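PDB 3OOS: Alpha/beta hydrolase family protein from Bacillus anthracis, which is probably a hydrolase of the alpha/beta hydrolase fold family, although its substrate is not established. Local coordinates for residues N198-N201 with Y202-V206; K166-S169 with R170-A173. All coordinates share one frame; numbering follows the deposited sequence.

Both contacts are short runs of about two turns within a helix, in the segment between strands 116-122 and 224-229 of the main sheet. In alpha/beta hydrolases, insertions at this point commonly form a cap, and helices 145-155, 162-176, 180-186 and 197-207 are consistent with one. Contact 2, on helix 162-176, comes first in the chain and is a surface contact. Contact 1, on helix 197-207, follows and is partly buried. Their centres are 22 Å apart, and their nearest atoms are about 9 Å apart, so they do not touch. Bound tetraethylene glycol, probably from the crystallisation liquor, is found about 3 Å from the Arg204 side chain and, separately considered, about 3 Å from that of Ser169.

Contact 1 (N198-N201 with Y202-V206); sequences NRLN and YFRQV
The Tyr202 ring has Val206 CB over one face, 3.8 Å above the plane and offset toward the rim, while Tyr202 CB rests on Asn198 O. Both lie on helix 197-207, between strands 116-122 and 224-229, a position consistent with the cap of an alpha/beta hydrolase. Tyr202 CG is anti to the backbone N (chi1 -174°), and this turns the ring along the helix toward Val206. Tyr202 also touches Ser73. The Asn201 and Gln205 side chains run side by side. Their amide planes are tentatively 15° apart, in the conformer given for Gln205.

Leu200 and Arg204 run alongside each other, with Leu200 CD1 3.9 Å from Arg204 CG. Arg199 leaves the helix on a different side. Its guanidinium is gripped three times: NE by Leu31 O, NH1 by Lys58 O and NH2 by Thr77 OG1. This buried arginine ties the helix to the rest of the fold.

Four i to i+4 backbone bonds join 198-201 to 202-206, and Val206 N to Tyr202 O adds a fifth. The chain widens into a pi-type turn at 203-206. The shortest of the four is Gln205 N to Asn201 O at 2.8 Å, and Gln205 CB also lies 3.2 Å from Asn201 O.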
loop_
_atom_site.group_PDB
_atom_site.type_symbol
_atom_site.label_atom_id
_atom_site.label_comp_id
_atom_site.label_asym_id
_atom_site.label_seq_id
_atom_site.Cartn_x
_atom_site.Cartn_y
_atom_site.Cartn_z
ATOM N N ASN A 198 13.937 6.715 -4.443
ATOM C CA ASN A 198 14.842 5.567 -4.377
ATOM C C ASN A 198 14.080 4.252 -4.430
ATOM O O ASN A 198 14.485 3.311 -5.111
ATOM C CB ASN A 198 15.688 5.606 -3.095
ATOM C CG ASN A 198 16.865 6.568 -3.184
ATOM O OD1 ASN A 198 17.311 7.104 -2.164
ATOM N ND2 ASN A 198 17.378 6.783 -4.391
ATOM N N ARG A 199 12.963 4.207 -3.710
ATOM C CA ARG A 199 12.185 2.987 -3.560
ATOM C C ARG A 199 11.290 2.729 -4.779
ATOM O O ARG A 199 11.129 1.582 -5.202
ATOM C CB ARG A 199 11.369 3.036 -2.266
ATOM C CG ARG A 199 12.215 3.114 -0.987
ATOM C CD ARG A 199 11.366 2.817 0.252
ATOM N NE ARG A 199 10.778 1.485 0.136
ATOM C CZ ARG A 199 11.304 0.373 0.643
ATOM N NH1 ARG A 199 12.420 0.417 1.365
ATOM N NH2 ARG A 199 10.697 -0.786 0.431
ATOM N N LEU A 200 10.724 3.796 -5.338
ATOM C CA LEU A 200 9.923 3.692 -6.558
ATOM C C LEU A 200 10.781 3.220 -7.728
ATOM O O LEU A 200 10.380 2.322 -8.476
ATOM C CB LEU A 200 9.254 5.029 -6.897
ATOM C CG LEU A 200 8.505 5.090 -8.237
ATOM C CD1 LEU A 200 7.298 4.143 -8.251
ATOM C CD2 LEU A 200 8.074 6.518 -8.548
ATOM N N ASN A 201 11.960 3.825 -7.874
ATOM C CA ASN A 201 12.902 3.414 -8.913
ATOM C C ASN A 201 13.257 1.943 -8.802
ATOM O O ASN A 201 13.262 1.231 -9.801
ATOM C CB ASN A 201 14.173 4.263 -8.868
ATOM C CG ASN A 201 13.954 5.663 -9.388
ATOM O OD1 ASN A 201 12.962 5.943 -10.065
ATOM N ND2 ASN A 201 14.886 6.557 -9.079
ATOM N N TYR A 202 13.532 1.483 -7.585
ATOM C CA TYR A 202 13.859 0.081 -7.381
ATOM C C TYR A 202 12.698 -0.828 -7.785
ATOM O O TYR A 202 12.907 -1.850 -8.446
ATOM C CB TYR A 202 14.294 -0.205 -5.941
ATOM C CG TYR A 202 14.770 -1.625 -5.780
ATOM C CD1 TYR A 202 16.102 -1.967 -6.016
ATOM C CD2 TYR A 202 13.880 -2.639 -5.434
ATOM C CE1 TYR A 202 16.538 -3.283 -5.886
ATOM C CE2 TYR A 202 14.302 -3.951 -5.314
ATOM C CZ TYR A 202 15.627 -4.266 -5.531
ATOM O OH TYR A 202 16.037 -5.571 -5.403
ATOM N N PHE A 203 11.481 -0.456 -7.398
ATOM C CA PHE A 203 10.320 -1.246 -7.782
ATOM C C PHE A 203 10.183 -1.335 -9.300
ATOM O O PHE A 203 10.028 -2.424 -9.848
ATOM C CB PHE A 203 9.020 -0.712 -7.173
ATOM C CG PHE A 203 7.797 -1.415 -7.690
ATOM C CD1 PHE A 203 7.535 -2.733 -7.325
ATOM C CD2 PHE A 203 6.929 -0.779 -8.576
ATOM C CE1 PHE A 203 6.416 -3.402 -7.812
ATOM C CE2 PHE A 203 5.809 -1.439 -9.070
ATOM C CZ PHE A 203 5.552 -2.754 -8.685
ATOM N N ARG A 204 10.251 -0.188 -9.969
ATOM C CA ARG A 204 10.002 -0.134 -11.410
ATOM C C ARG A 204 11.117 -0.763 -12.241
ATOM O O ARG A 204 10.844 -1.433 -13.239
ATOM C CB ARG A 204 9.739 1.302 -11.867
ATOM C CG ARG A 204 8.466 1.919 -11.281
ATOM C CD ARG A 204 7.984 3.094 -12.114
ATOM N NE ARG A 204 7.487 2.654 -13.420
ATOM C CZ ARG A 204 7.394 3.430 -14.496
ATOM N NH1 ARG A 204 7.765 4.703 -14.445
ATOM N NH2 ARG A 204 6.932 2.924 -15.632
ATOM N N GLN A 205 12.362 -0.565 -11.812
ATOM C CA GLN A 205 13.529 -0.983 -12.591
ATOM C C GLN A 205 14.012 -2.395 -12.262
ATOM O O GLN A 205 14.596 -3.070 -13.117
ATOM C CB GLN A 205 14.671 0.023 -12.420
ATOM C CG GLN A 205 14.359 1.410 -12.970
ATOM C CD GLN A 205 15.204 2.501 -12.337
ATOM O OE1 GLN A 205 16.167 2.226 -11.623
ATOM N NE2 GLN A 205 14.838 3.751 -12.593
ATOM N N VAL A 206 13.776 -2.841 -11.029
ATOM C CA VAL A 206 14.290 -4.141 -10.583
ATOM C C VAL A 206 13.194 -5.134 -10.176
ATOM O O VAL A 206 13.161 -6.263 -10.671
ATOM C CB VAL A 206 15.329 -3.979 -9.434
ATOM C CG1 VAL A 206 15.873 -5.335 -8.984
ATOM C CG2 VAL A 206 16.471 -3.065 -9.869
#

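Contact 2 (K166-S169 with R170-A173)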
loop_
_atom_site.group_PDB
_atom_site.type_symbol
_atom_site.label_atom_id
_atom_site.label_comp_id
_atom_site.label_asym_id
_atom_site.label_seq_id
_atom_site.Cartn_x
_atom_site.Cartn_y
_atom_site.Cartn_z
ATOM N N LYS A 166 2.196 20.689 -8.691
ATOM C CA LYS A 166 0.840 20.893 -8.173
ATOM C C LYS A 166 -0.212 20.472 -9.198
ATOM O O LYS A 166 -1.147 19.733 -8.873
ATOM C CB LYS A 166 0.637 22.355 -7.758
ATOM C CG LYS A 166 -0.742 22.664 -7.201
ATOM C CD LYS A 166 -0.893 24.139 -6.862
ATOM C CE LYS A 166 -2.283 24.436 -6.326
ATOM N NZ LYS A 166 -2.428 25.858 -5.919
ATOM N N ALA A 167 -0.048 20.942 -10.434
ATOM C CA ALA A 167 -0.977 20.627 -11.515
ATOM C C ALA A 167 -1.015 19.127 -11.813
ATOM O O ALA A 167 -2.092 18.543 -11.943
ATOM C CB ALA A 167 -0.623 21.424 -12.769
ATOM N N LEU A 168 0.163 18.510 -11.898
ATOM C CA LEU A 168 0.270 17.077 -12.187
ATOM C C LEU A 168 -0.352 16.210 -11.095
ATOM O O LEU A 168 -1.010 15.204 -11.388
ATOM C CB LEU A 168 1.736 16.679 -12.389
ATOM C CG LEU A 168 2.460 17.295 -13.587
ATOM C CD1 LEU A 168 3.947 17.071 -13.453
ATOM C CD2 LEU A 168 1.940 16.729 -14.904
ATOM N N SER A 169 -0.134 16.602 -9.842
ATOM C CA SER A 169 -0.678 15.881 -8.694
ATOM C C SER A 169 -2.200 15.945 -8.685
ATOM O O SER A 169 -2.863 14.956 -8.359
ATOM C CB SER A 169 -0.112 16.445 -7.394
ATOM O OG SER A 169 1.301 16.327 -7.388
ATOM N N ARG A 170 -2.737 17.110 -9.054
ATOM C CA ARG A 170 -4.178 17.319 -9.163
ATOM C C ARG A 170 -4.762 16.428 -10.258
ATOM O O ARG A 170 -5.764 15.742 -10.052
ATOM C CB ARG A 170 -4.469 18.792 -9.467
ATOM C CG ARG A 170 -5.944 19.148 -9.537
ATOM C CD ARG A 170 -6.566 19.145 -8.159
ATOM N NE ARG A 170 -7.937 19.643 -8.175
ATOM C CZ ARG A 170 -8.622 19.967 -7.083
ATOM N NH1 ARG A 170 -8.060 19.853 -5.888
ATOM N NH2 ARG A 170 -9.865 20.412 -7.184
ATOM N N GLU A 171 -4.123 16.453 -11.428
ATOM C CA GLU A 171 -4.552 15.644 -12.565
ATOM C C GLU A 171 -4.570 14.158 -12.196
ATOM O O GLU A 171 -5.531 13.444 -12.506
ATOM C CB GLU A 171 -3.628 15.893 -13.765
ATOM C CG GLU A 171 -4.109 15.296 -15.081
ATOM C CD GLU A 171 -3.248 15.709 -16.267
ATOM O OE1 GLU A 171 -2.276 16.470 -16.074
ATOM O OE2 GLU A 171 -3.548 15.276 -17.397
ATOM N N TRP A 172 -3.515 13.705 -11.517
ATOM C CA TRP A 172 -3.426 12.319 -11.065
ATOM C C TRP A 172 -4.564 11.969 -10.107
ATOM O O TRP A 172 -5.213 10.930 -10.268
ATOM C CB TRP A 172 -2.072 12.044 -10.399
ATOM C CG TRP A 172 -1.863 10.590 -10.121
ATOM C CD1 TRP A 172 -2.312 9.891 -9.038
ATOM C CD2 TRP A 172 -1.174 9.646 -10.952
ATOM N NE1 TRP A 172 -1.942 8.575 -9.138
ATOM C CE2 TRP A 172 -1.242 8.395 -10.303
ATOM C CE3 TRP A 172 -0.504 9.736 -12.180
ATOM C CZ2 TRP A 172 -0.659 7.238 -10.836
ATOM C CZ3 TRP A 172 0.073 8.580 -12.715
ATOM C CH2 TRP A 172 -0.012 7.352 -12.042
ATOM N N ALA A 173 -4.800 12.837 -9.125
ATOM C CA ALA A 173 -5.840 12.608 -8.121
ATOM C C ALA A 173 -7.226 12.507 -8.758
ATOM O O ALA A 173 -8.019 11.626 -8.410
ATOM C CB ALA A 173 -5.811 13.709 -7.066
#
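Leu168 and Trp172 are joined by the shortest of four backbone hydrogen bonds, Trp172 N to Leu168 O at 2.9 Å. The other three link Arg170 to Lys166, Glu171 to Ala167 and Ala173 to Ser169. Together they form regular alpha-helix. The side chains add little to one another here. Their CB atoms rest on carbonyl oxygens of the preceding turn: Arg170 CB is 3.4 Å from Ala167 O, and Trp172 CB is 3.5 Å from Leu168 O. Leu168 CD2 only skirts the carboxylate, 4.4 Å from Glu171 OE1.

Further out, several polar groups have partners outside these residues. Ser169 OG lies beside its own backbone N (chi1 -60°) and bonds back to Arg165 O, one turn earlier in the same helix. It also bonds to O2 of a tetraethylene glycol, probably from the crystallisation liquor. The extended Glu171 chain carries OE1 to a salt bridge with Arg147 NH2. In the conformer given, Arg170 bends at its second torsion (chi2 73°) and pairs through NH2 with Glu184 OE1 in helix 180-186. Trp172 O accepts a bond from Ser176 OG.

Side-chain packing places the helix against its neighbours. Leu168 packs on Ala154 and on the Arg147 side chain, and Glu171 touches Ile151. The Trp172 side chain touches Ile148, and also Ile137, Tyr138 and Gln234 in loops. Lying between strands 116-122 and 224-229, consistent with a cap, helix 162-176 thus meets helix 145-155 through side-chain contacts and the Glu171 to Arg147 pair, and helix 180-186 through Arg170 and Glu184.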